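PDB 1ZU4: ftsY from Mycoplasma mycoides, which belongs to the SRP54-type family as the signal recognition particle receptor FtsY, here its NG domain, a helical bundle beside a P-loop NTPase-type domain. Local coordinates for residues 14-19 against 307-312; 149-153 against 165-169; 230-236 against 256-262. Residue numbers count along the deposited sequence, not the author numbering.

The three contacts are spread along the molecule, with interaction 3 close to its centre and interactions 1 and 2 on opposite sides of that centre. Interactions 1 and 2 have centres 39 Å apart; interaction 3 has its centre 24 Å from that of interaction 1 and 21 Å from that of interaction 2. None touches another. Interactions 2 and 3 follow one another along the chain and reach the same largely parallel sheet, at edge strand 164-167 and inner strands 230-236 and 258-262; each belongs to a beta-alpha-beta unit. Interaction 1 spans both, joining helix 12-27 to the end of helix 301-308 and the turn beyond it, so the terminal regions meet.

Interaction 1 of 3, residues 14-19 against 307-312; sequences SAFNFS and HLSSGF
Helix 12-27 meets the end of helix 301-308 in close backbone contact. Residues 14-19 are helical throughout, whereas H307 and L308 belong to helix 301-308 and the chain then turns through S309-F312, with F312 N hydrogen-bonded to S309 O at 3.1 Å. The segments run in the same sense, in a register of A15 with L308 (CA-CA 4.4 Å) and S19 with G311 (5.0 Å). Small residues permit this approach: A15 CA lies 3.2 Å from L308 O in a CA-H...O contact, A15 CB 3.3 Å from H307 O, and S19 CB 3.4 Å from G311 C. A beta carbon on G311 would fall 2.6 Å from S19 OG, a clash. The p rotamer of S19 turns OG back along its own helix, to 3.0 Å from A15 O; S310, also p, donates from OG to H307 O at 2.8 Å. A water donates to A15 O (2.9 Å) and L308 O (2.6 Å) and accepts from G311 N (2.9 Å), so it links the two backbones. F18 (chi1 t) places CD1 3.7 Å from CG of L308 (t, p), whose CD1 reaches S14 O at 3.6 Å. F312, chi1 p, directs its ring edge at the face of F18 in a T-shaped pair, with centroids 5.2 Å apart and planes at 87°. The C-terminal end of the chain thus packs on an N-terminal helix, as in SRP-family NG domains. Helix 71-87 completes the packing: F18 rests on L78 and L82, S309 and F312 on V79, and K75 NZ hydrogen-bonds to F312 O, while M11 touches H307 and L308.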
loop_
_atom_site.group_PDB
_atom_site.type_symbol
_atom_site.label_atom_id
_atom_site.label_comp_id
_atom_site.label_asym_id
_atom_site.label_seq_id
_atom_site.Cartn_x
_atom_site.Cartn_y
_atom_site.Cartn_z
ATOM N N SER A 14 -10.841 -9.243 -8.268
ATOM C CA SER A 14 -9.910 -8.989 -9.382
ATOM C C SER A 14 -9.548 -10.292 -10.108
ATOM O O SER A 14 -9.369 -10.309 -11.336
ATOM C CB SER A 14 -8.652 -8.223 -8.898
ATOM O OG SER A 14 -8.041 -8.925 -7.842
ATOM N N ALA A 15 -9.434 -11.383 -9.355
ATOM C CA ALA A 15 -9.132 -12.680 -9.929
ATOM C C ALA A 15 -10.287 -13.169 -10.800
ATOM O O ALA A 15 -10.075 -13.732 -11.863
ATOM C CB ALA A 15 -8.831 -13.677 -8.841
ATOM N N PHE A 16 -11.511 -12.933 -10.364
ATOM C CA PHE A 16 -12.663 -13.297 -11.162
ATOM C C PHE A 16 -12.681 -12.595 -12.532
ATOM O O PHE A 16 -12.934 -13.235 -13.556
ATOM C CB PHE A 16 -13.976 -12.969 -10.458
ATOM C CG PHE A 16 -15.174 -13.300 -11.317
ATOM C CD1 PHE A 16 -15.609 -14.628 -11.425
ATOM C CD2 PHE A 16 -15.804 -12.313 -12.083
ATOM C CE1 PHE A 16 -16.694 -14.954 -12.281
ATOM C CE2 PHE A 16 -16.890 -12.634 -12.929
ATOM C CZ PHE A 16 -17.321 -13.944 -13.019
ATOM N N ASN A 17 -12.500 -11.283 -12.518
ATOM C CA ASN A 17 -12.421 -10.471 -13.727
ATOM C C ASN A 17 -11.282 -10.883 -14.712
ATOM O O ASN A 17 -11.488 -10.998 -15.934
ATOM C CB ASN A 17 -12.199 -9.049 -13.262
ATOM C CG ASN A 17 -12.604 -8.017 -14.283
ATOM O OD1 ASN A 17 -13.762 -7.535 -14.298
ATOM N ND2 ASN A 17 -11.638 -7.592 -15.087
ATOM N N PHE A 18 -10.070 -11.050 -14.172
ATOM C CA PHE A 18 -8.910 -11.479 -14.938
ATOM C C PHE A 18 -9.143 -12.895 -15.498
ATOM O O PHE A 18 -8.967 -13.119 -16.686
ATOM C CB PHE A 18 -7.661 -11.396 -14.031
ATOM C CG PHE A 18 -6.345 -11.503 -14.756
ATOM C CD1 PHE A 18 -5.237 -11.999 -14.094
ATOM C CD2 PHE A 18 -6.218 -11.148 -16.106
ATOM C CE1 PHE A 18 -3.989 -12.084 -14.728
ATOM C CE2 PHE A 18 -4.962 -11.227 -16.750
ATOM C CZ PHE A 18 -3.853 -11.692 -16.061
ATOM N N SER A 19 -9.566 -13.855 -14.670
ATOM C CA SER A 19 -9.842 -15.200 -15.205
ATOM C C SER A 19 -11.008 -15.260 -16.199
ATOM O O SER A 19 -11.022 -16.135 -17.087
ATOM C CB SER A 19 -10.107 -16.206 -14.095
ATOM O OG SER A 19 -11.358 -15.948 -13.492
ATOM N N HIS A 307 -2.674 -15.173 -6.269
ATOM C CA HIS A 307 -4.102 -15.057 -5.944
ATOM C C HIS A 307 -4.905 -14.295 -7.030
ATOM O O HIS A 307 -6.087 -14.606 -7.303
ATOM C CB HIS A 307 -4.273 -14.485 -4.524
ATOM C CG HIS A 307 -3.793 -15.429 -3.458
ATOM N ND1 HIS A 307 -4.518 -16.533 -3.068
ATOM C CD2 HIS A 307 -2.643 -15.464 -2.740
ATOM C CE1 HIS A 307 -3.849 -17.192 -2.136
ATOM N NE2 HIS A 307 -2.708 -16.563 -1.914
ATOM N N LEU A 308 -4.263 -13.339 -7.683
ATOM C CA LEU A 308 -4.870 -12.655 -8.860
ATOM C C LEU A 308 -5.116 -13.658 -9.959
ATOM O O LEU A 308 -6.121 -13.572 -10.673
ATOM C CB LEU A 308 -3.929 -11.584 -9.444
ATOM C CG LEU A 308 -4.376 -10.845 -10.729
ATOM C CD1 LEU A 308 -5.819 -10.262 -10.587
ATOM C CD2 LEU A 308 -3.367 -9.760 -11.038
ATOM N N SER A 309 -4.207 -14.623 -10.048
ATOM C CA SER A 309 -4.210 -15.638 -11.093
ATOM C C SER A 309 -5.006 -16.905 -10.774
ATOM O O SER A 309 -5.094 -17.780 -11.623
ATOM C CB SER A 309 -2.760 -16.021 -11.394
ATOM O OG SER A 309 -2.092 -14.879 -11.901
ATOM N N SER A 310 -5.593 -16.970 -9.573
ATOM C CA SER A 310 -6.135 -18.203 -9.018
ATOM C C SER A 310 -7.270 -18.778 -9.837
ATOM O O SER A 310 -7.399 -20.014 -9.928
ATOM C CB SER A 310 -6.588 -18.028 -7.567
ATOM O OG SER A 310 -7.547 -16.997 -7.459
ATOM N N GLY A 311 -8.034 -17.886 -10.467
ATOM C CA GLY A 311 -9.184 -18.274 -11.271
ATOM C C GLY A 311 -8.835 -19.013 -12.551
ATOM O O GLY A 311 -9.673 -19.729 -13.096
ATOM N N PHE A 312 -7.616 -18.862 -13.057
ATOM C CA PHE A 312 -7.270 -19.574 -14.293
ATOM C C PHE A 312 -6.157 -20.607 -14.138
ATOM O O PHE A 312 -5.737 -21.242 -15.118
ATOM C CB PHE A 312 -6.981 -18.592 -15.444
ATOM C CG PHE A 312 -5.797 -17.668 -15.214
ATOM C CD1 PHE A 312 -4.508 -18.097 -15.427
ATOM C CD2 PHE A 312 -6.000 -16.340 -14.862
ATOM C CE1 PHE A 312 -3.429 -17.224 -15.280
ATOM C CE2 PHE A 312 -4.930 -15.471 -14.704
ATOM C CZ PHE A 312 -3.657 -15.916 -14.912
HETATM O O HOH W 1 -7.647 -15.348 -11.774
#

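Interaction 2 of 3, residues 149-153 against 165-169; sequences TQQLE and DLVKA
Residues 149-153 form one turn inside helix 146-156, closed by E153 N to T149 O at 3.0 Å, while D165-V167 are extended strand and K168 and A169 continue in extended conformation (K168 phi/psi -140/175). The helix lies over the strand at side-chain distance: the nearest CA pairs are T149 with K168 at 7.0 Å and E153 with L166 at 7.6 Å, so the register runs antiparallel, and the two backbones make no hydrogen bond. The CA-to-CB bonds of T149 and L152 point toward the strand, and those of L166 and K168 toward the helix. L166 is the apolar centre; its t, p rotamer brings CD1 to 3.9 Å from L152 CB and CD2 to 3.9 Å from E153 CG. Farther along, T149 CG2 packs at 3.7 Å on CD of K168, whose chain leaves as p and then extends through two t angles. Its end meets that of E153 (m, t): K168 NZ donates to E153 OE2 at 2.8 Å, a salt bridge that closes the outer side of the leucine packing. A water lies 2.9 Å from T149 OG1 and accepts from A169 N at 3.0 Å. L166 and L152 also reach strand 136-140, at I138 and A140, whereas V167 turns to helix 176-189 across the sheet. The arrangement is that of a beta-alpha-beta crossover: strand 136-140, helix 146-156 and the edge strand 164-167, with the helix packed on one face of a parallel sheet, as in P-loop NTPase-type domains.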
loop_
_atom_site.group_PDB
_atom_site.type_symbol
_atom_site.label_atom_id
_atom_site.label_comp_id
_atom_site.label_asym_id
_atom_site.label_seq_id
_atom_site.Cartn_x
_atom_site.Cartn_y
_atom_site.Cartn_z
ATOM N N THR A 149 -9.014 12.379 15.102
ATOM C CA THR A 149 -8.793 12.107 16.506
ATOM C C THR A 149 -9.949 11.263 17.092
ATOM O O THR A 149 -9.682 10.248 17.744
ATOM C CB THR A 149 -8.535 13.423 17.324
ATOM O OG1 THR A 149 -7.428 14.144 16.747
ATOM C CG2 THR A 149 -8.216 13.114 18.796
ATOM N N GLN A 150 -11.207 11.647 16.846
ATOM C CA GLN A 150 -12.353 10.861 17.353
ATOM C C GLN A 150 -12.240 9.397 16.924
ATOM O O GLN A 150 -12.442 8.503 17.741
ATOM C CB GLN A 150 -13.754 11.383 16.912
ATOM C CG GLN A 150 -14.016 12.901 16.728
ATOM C CD GLN A 150 -13.797 13.754 17.969
ATOM O OE1 GLN A 150 -12.753 13.678 18.620
ATOM N NE2 GLN A 150 -14.768 14.615 18.270
ATOM N N GLN A 151 -11.914 9.171 15.649
ATOM C CA GLN A 151 -11.750 7.819 15.104
ATOM C C GLN A 151 -10.703 7.024 15.860
ATOM O O GLN A 151 -10.967 5.904 16.287
ATOM C CB GLN A 151 -11.373 7.860 13.620
ATOM C CG GLN A 151 -12.501 8.262 12.707
ATOM C CD GLN A 151 -12.041 8.588 11.305
ATOM O OE1 GLN A 151 -11.129 7.944 10.764
ATOM N NE2 GLN A 151 -12.677 9.586 10.697
ATOM N N LEU A 152 -9.507 7.596 15.995
ATOM C CA LEU A 152 -8.427 6.951 16.722
ATOM C C LEU A 152 -8.840 6.542 18.140
ATOM O O LEU A 152 -8.564 5.410 18.577
ATOM C CB LEU A 152 -7.191 7.849 16.714
ATOM C CG LEU A 152 -6.529 7.885 15.337
ATOM C CD1 LEU A 152 -5.353 8.871 15.300
ATOM C CD2 LEU A 152 -6.101 6.480 14.878
ATOM N N GLU A 153 -9.527 7.454 18.840
ATOM C CA GLU A 153 -10.074 7.180 20.187
ATOM C C GLU A 153 -11.046 6.004 20.200
ATOM O O GLU A 153 -10.963 5.151 21.093
ATOM C CB GLU A 153 -10.791 8.395 20.757
ATOM C CG GLU A 153 -9.879 9.419 21.356
ATOM C CD GLU A 153 -10.565 10.739 21.447
ATOM O OE1 GLU A 153 -11.521 10.972 20.668
ATOM O OE2 GLU A 153 -10.163 11.547 22.298
ATOM N N ASP A 165 -1.362 2.814 22.654
ATOM C CA ASP A 165 -1.713 4.049 23.359
ATOM C C ASP A 165 -1.765 5.196 22.366
ATOM O O ASP A 165 -1.209 5.081 21.276
ATOM C CB ASP A 165 -0.665 4.352 24.434
ATOM C CG ASP A 165 -0.630 3.293 25.527
ATOM O OD1 ASP A 165 -1.715 2.785 25.881
ATOM O OD2 ASP A 165 0.476 2.963 26.016
ATOM N N LEU A 166 -2.437 6.283 22.752
ATOM C CA LEU A 166 -2.700 7.454 21.884
ATOM C C LEU A 166 -2.345 8.756 22.571
ATOM O O LEU A 166 -2.788 9.005 23.717
ATOM C CB LEU A 166 -4.193 7.542 21.541
ATOM C CG LEU A 166 -4.593 8.691 20.602
ATOM C CD1 LEU A 166 -4.250 8.365 19.145
ATOM C CD2 LEU A 166 -6.054 9.015 20.734
ATOM N N VAL A 167 -1.590 9.591 21.861
ATOM C CA VAL A 167 -1.361 10.985 22.259
ATOM C C VAL A 167 -2.119 11.892 21.288
ATOM O O VAL A 167 -2.097 11.680 20.065
ATOM C CB VAL A 167 0.182 11.334 22.299
ATOM C CG1 VAL A 167 0.414 12.801 22.549
ATOM C CG2 VAL A 167 0.876 10.521 23.402
ATOM N N LYS A 168 -2.793 12.902 21.809
ATOM C CA LYS A 168 -3.587 13.791 20.944
ATOM C C LYS A 168 -3.449 15.247 21.408
ATOM O O LYS A 168 -2.816 15.513 22.416
ATOM C CB LYS A 168 -5.063 13.369 20.950
ATOM C CG LYS A 168 -5.644 13.183 22.347
ATOM C CD LYS A 168 -7.157 13.130 22.328
ATOM C CE LYS A 168 -7.714 12.815 23.701
ATOM N NZ LYS A 168 -9.036 13.513 23.868
ATOM N N ALA A 169 -4.041 16.159 20.647
ATOM C CA ALA A 169 -4.150 17.582 20.985
ATOM C C ALA A 169 -5.277 17.826 22.004
ATOM O O ALA A 169 -6.368 17.233 21.889
ATOM C CB ALA A 169 -4.446 18.362 19.714
HETATM O O HOH W 2 -5.095 15.303 17.920
#

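Interaction 3 of 3, residues 230-236 against 256-262; sequences EVLLVID and VSGIILT
Strand 230-236 and residues 256-262 lie side by side in parallel register, L232 with G258 through D236 with T262 (both CA-CA 5.0 Å), and the axes of strands 230-236 and 258-262 cross at -31°. V256 enters before the strand, its CG1 3.7 Å from L233 CB. S257 makes three hydrogen bonds to the partner strand: its N donates to V231 O (2.9 Å), while OG, in the p rotamer, accepts from V231 N (2.9 Å) and donates to E230 OE1 (2.5 Å), also paired with K285. At G258 the regular bonding begins, with L233 N to G258 O at 3.0 Å. I259 (m, m) sets CD1 3.6 Å from L233 CB and CG2 3.6 Å from I235 CD1. I260 uses both backbone groups, N donating to L233 O and O accepting from I235 N, each 2.9 Å. L261 CD1 lies 4.3 Å from I235 CG2. T262 N donates to I235 O (2.9 Å), and its CG2 meets V234 CG1 at 3.7 Å. Helix 118-131 packs on the L232, V234, I260 and T262 face, and helix 241-250, on the L233 and I235 face, links the strands in a beta-alpha-beta crossover of a P-loop NTPase-type fold.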
loop_
_atom_site.group_PDB
_atom_site.type_symbol
_atom_site.label_atom_id
_atom_site.label_comp_id
_atom_site.label_asym_id
_atom_site.label_seq_id
_atom_site.Cartn_x
_atom_site.Cartn_y
_atom_site.Cartn_z
ATOM N N GLU A 230 9.943 4.978 8.161
ATOM C CA GLU A 230 9.082 4.873 6.989
ATOM C C GLU A 230 8.162 6.086 6.925
ATOM O O GLU A 230 7.764 6.634 7.958
ATOM C CB GLU A 230 8.210 3.581 7.073
ATOM C CG GLU A 230 9.053 2.237 7.112
ATOM C CD GLU A 230 9.647 1.864 5.779
ATOM O OE1 GLU A 230 9.244 2.414 4.716
ATOM O OE2 GLU A 230 10.528 0.967 5.791
ATOM N N VAL A 231 7.797 6.450 5.699
ATOM C CA VAL A 231 6.808 7.472 5.394
ATOM C C VAL A 231 5.868 6.770 4.415
ATOM O O VAL A 231 6.216 6.523 3.251
ATOM C CB VAL A 231 7.492 8.766 4.753
ATOM C CG1 VAL A 231 6.453 9.844 4.423
ATOM C CG2 VAL A 231 8.542 9.356 5.689
ATOM N N LEU A 232 4.681 6.414 4.904
ATOM C CA LEU A 232 3.859 5.491 4.177
ATOM C C LEU A 232 2.636 6.191 3.580
ATOM O O LEU A 232 1.818 6.780 4.282
ATOM C CB LEU A 232 3.486 4.271 5.046
ATOM C CG LEU A 232 4.666 3.405 5.557
ATOM C CD1 LEU A 232 4.205 2.450 6.646
ATOM C CD2 LEU A 232 5.365 2.610 4.440
ATOM N N LEU A 233 2.560 6.141 2.255
ATOM C CA LEU A 233 1.432 6.691 1.501
ATOM C C LEU A 233 0.267 5.702 1.285
ATOM O O LEU A 233 0.469 4.572 0.867
ATOM C CB LEU A 233 1.981 7.194 0.149
ATOM C CG LEU A 233 1.021 7.885 -0.837
ATOM C CD1 LEU A 233 0.474 9.092 -0.169
ATOM C CD2 LEU A 233 1.741 8.245 -2.182
ATOM N N VAL A 234 -0.970 6.122 1.527
ATOM C CA VAL A 234 -2.117 5.231 1.406
ATOM C C VAL A 234 -2.722 5.438 0.027
ATOM O O VAL A 234 -3.018 6.553 -0.398
ATOM C CB VAL A 234 -3.185 5.439 2.524
ATOM C CG1 VAL A 234 -4.415 4.565 2.281
ATOM C CG2 VAL A 234 -2.620 5.083 3.894
ATOM N N ILE A 235 -2.870 4.353 -0.693
ATOM C CA ILE A 235 -3.596 4.434 -1.931
ATOM C C ILE A 235 -4.761 3.511 -1.782
ATOM O O ILE A 235 -4.565 2.333 -1.494
ATOM C CB ILE A 235 -2.730 3.960 -3.129
ATOM C CG1 ILE A 235 -1.492 4.864 -3.275
ATOM C CG2 ILE A 235 -3.573 3.979 -4.378
ATOM C CD1 ILE A 235 -0.506 4.402 -4.349
ATOM N N ASP A 236 -5.947 4.044 -2.015
ATOM C CA ASP A 236 -7.202 3.275 -2.213
ATOM C C ASP A 236 -7.330 2.556 -3.571
ATOM O O ASP A 236 -7.625 3.188 -4.629
ATOM C CB ASP A 236 -8.392 4.254 -2.047
ATOM C CG ASP A 236 -9.742 3.573 -1.986
ATOM O OD1 ASP A 236 -9.937 2.414 -2.439
ATOM O OD2 ASP A 236 -10.664 4.233 -1.469
ATOM N N VAL A 256 8.324 9.755 0.325
ATOM C CA VAL A 256 7.527 8.567 0.611
ATOM C C VAL A 256 8.470 7.391 0.473
ATOM O O VAL A 256 9.236 7.349 -0.497
ATOM C CB VAL A 256 6.348 8.441 -0.420
ATOM C CG1 VAL A 256 5.610 7.061 -0.304
ATOM C CG2 VAL A 256 5.334 9.651 -0.305
ATOM N N SER A 257 8.464 6.470 1.438
ATOM C CA SER A 257 9.386 5.288 1.396
ATOM C C SER A 257 8.631 4.043 1.005
ATOM O O SER A 257 9.256 3.062 0.618
ATOM C CB SER A 257 10.064 5.021 2.776
ATOM O OG SER A 257 9.054 4.756 3.770
ATOM N N GLY A 258 7.287 4.078 1.065
ATOM C CA GLY A 258 6.502 2.933 0.719
ATOM C C GLY A 258 5.013 3.237 0.655
ATOM O O GLY A 258 4.557 4.325 1.010
ATOM N N ILE A 259 4.263 2.252 0.221
ATOM C CA ILE A 259 2.817 2.370 -0.033
ATOM C C ILE A 259 2.023 1.317 0.785
ATOM O O ILE A 259 2.438 0.164 0.934
ATOM C CB ILE A 259 2.487 2.171 -1.554
ATOM C CG1 ILE A 259 3.213 3.181 -2.490
ATOM C CG2 ILE A 259 0.973 2.203 -1.859
ATOM C CD1 ILE A 259 3.020 4.597 -2.166
ATOM N N ILE A 260 0.852 1.731 1.245
ATOM C CA ILE A 260 -0.157 0.878 1.826
ATOM C C ILE A 260 -1.332 0.916 0.843
ATOM O O ILE A 260 -1.942 1.937 0.695
ATOM C CB ILE A 260 -0.647 1.416 3.190
ATOM C CG1 ILE A 260 0.542 1.554 4.204
ATOM C CG2 ILE A 260 -1.711 0.517 3.771
ATOM C CD1 ILE A 260 0.050 2.030 5.583
ATOM N N LEU A 261 -1.616 -0.207 0.199
ATOM C CA LEU A 261 -2.668 -0.371 -0.804
ATOM C C LEU A 261 -3.895 -0.937 -0.086
ATOM O O LEU A 261 -3.872 -2.054 0.339
ATOM C CB LEU A 261 -2.194 -1.387 -1.869
ATOM C CG LEU A 261 -3.174 -1.588 -3.043
ATOM C CD1 LEU A 261 -3.468 -0.277 -3.791
ATOM C CD2 LEU A 261 -2.693 -2.679 -3.998
ATOM N N THR A 262 -4.950 -0.144 0.045
ATOM C CA THR A 262 -6.134 -0.532 0.790
ATOM C C THR A 262 -7.238 -0.909 -0.138
ATOM O O THR A 262 -7.189 -0.599 -1.354
ATOM C CB THR A 262 -6.654 0.631 1.656
ATOM O OG1 THR A 262 -6.978 1.742 0.807
ATOM C CG2 THR A 262 -5.601 1.050 2.675
#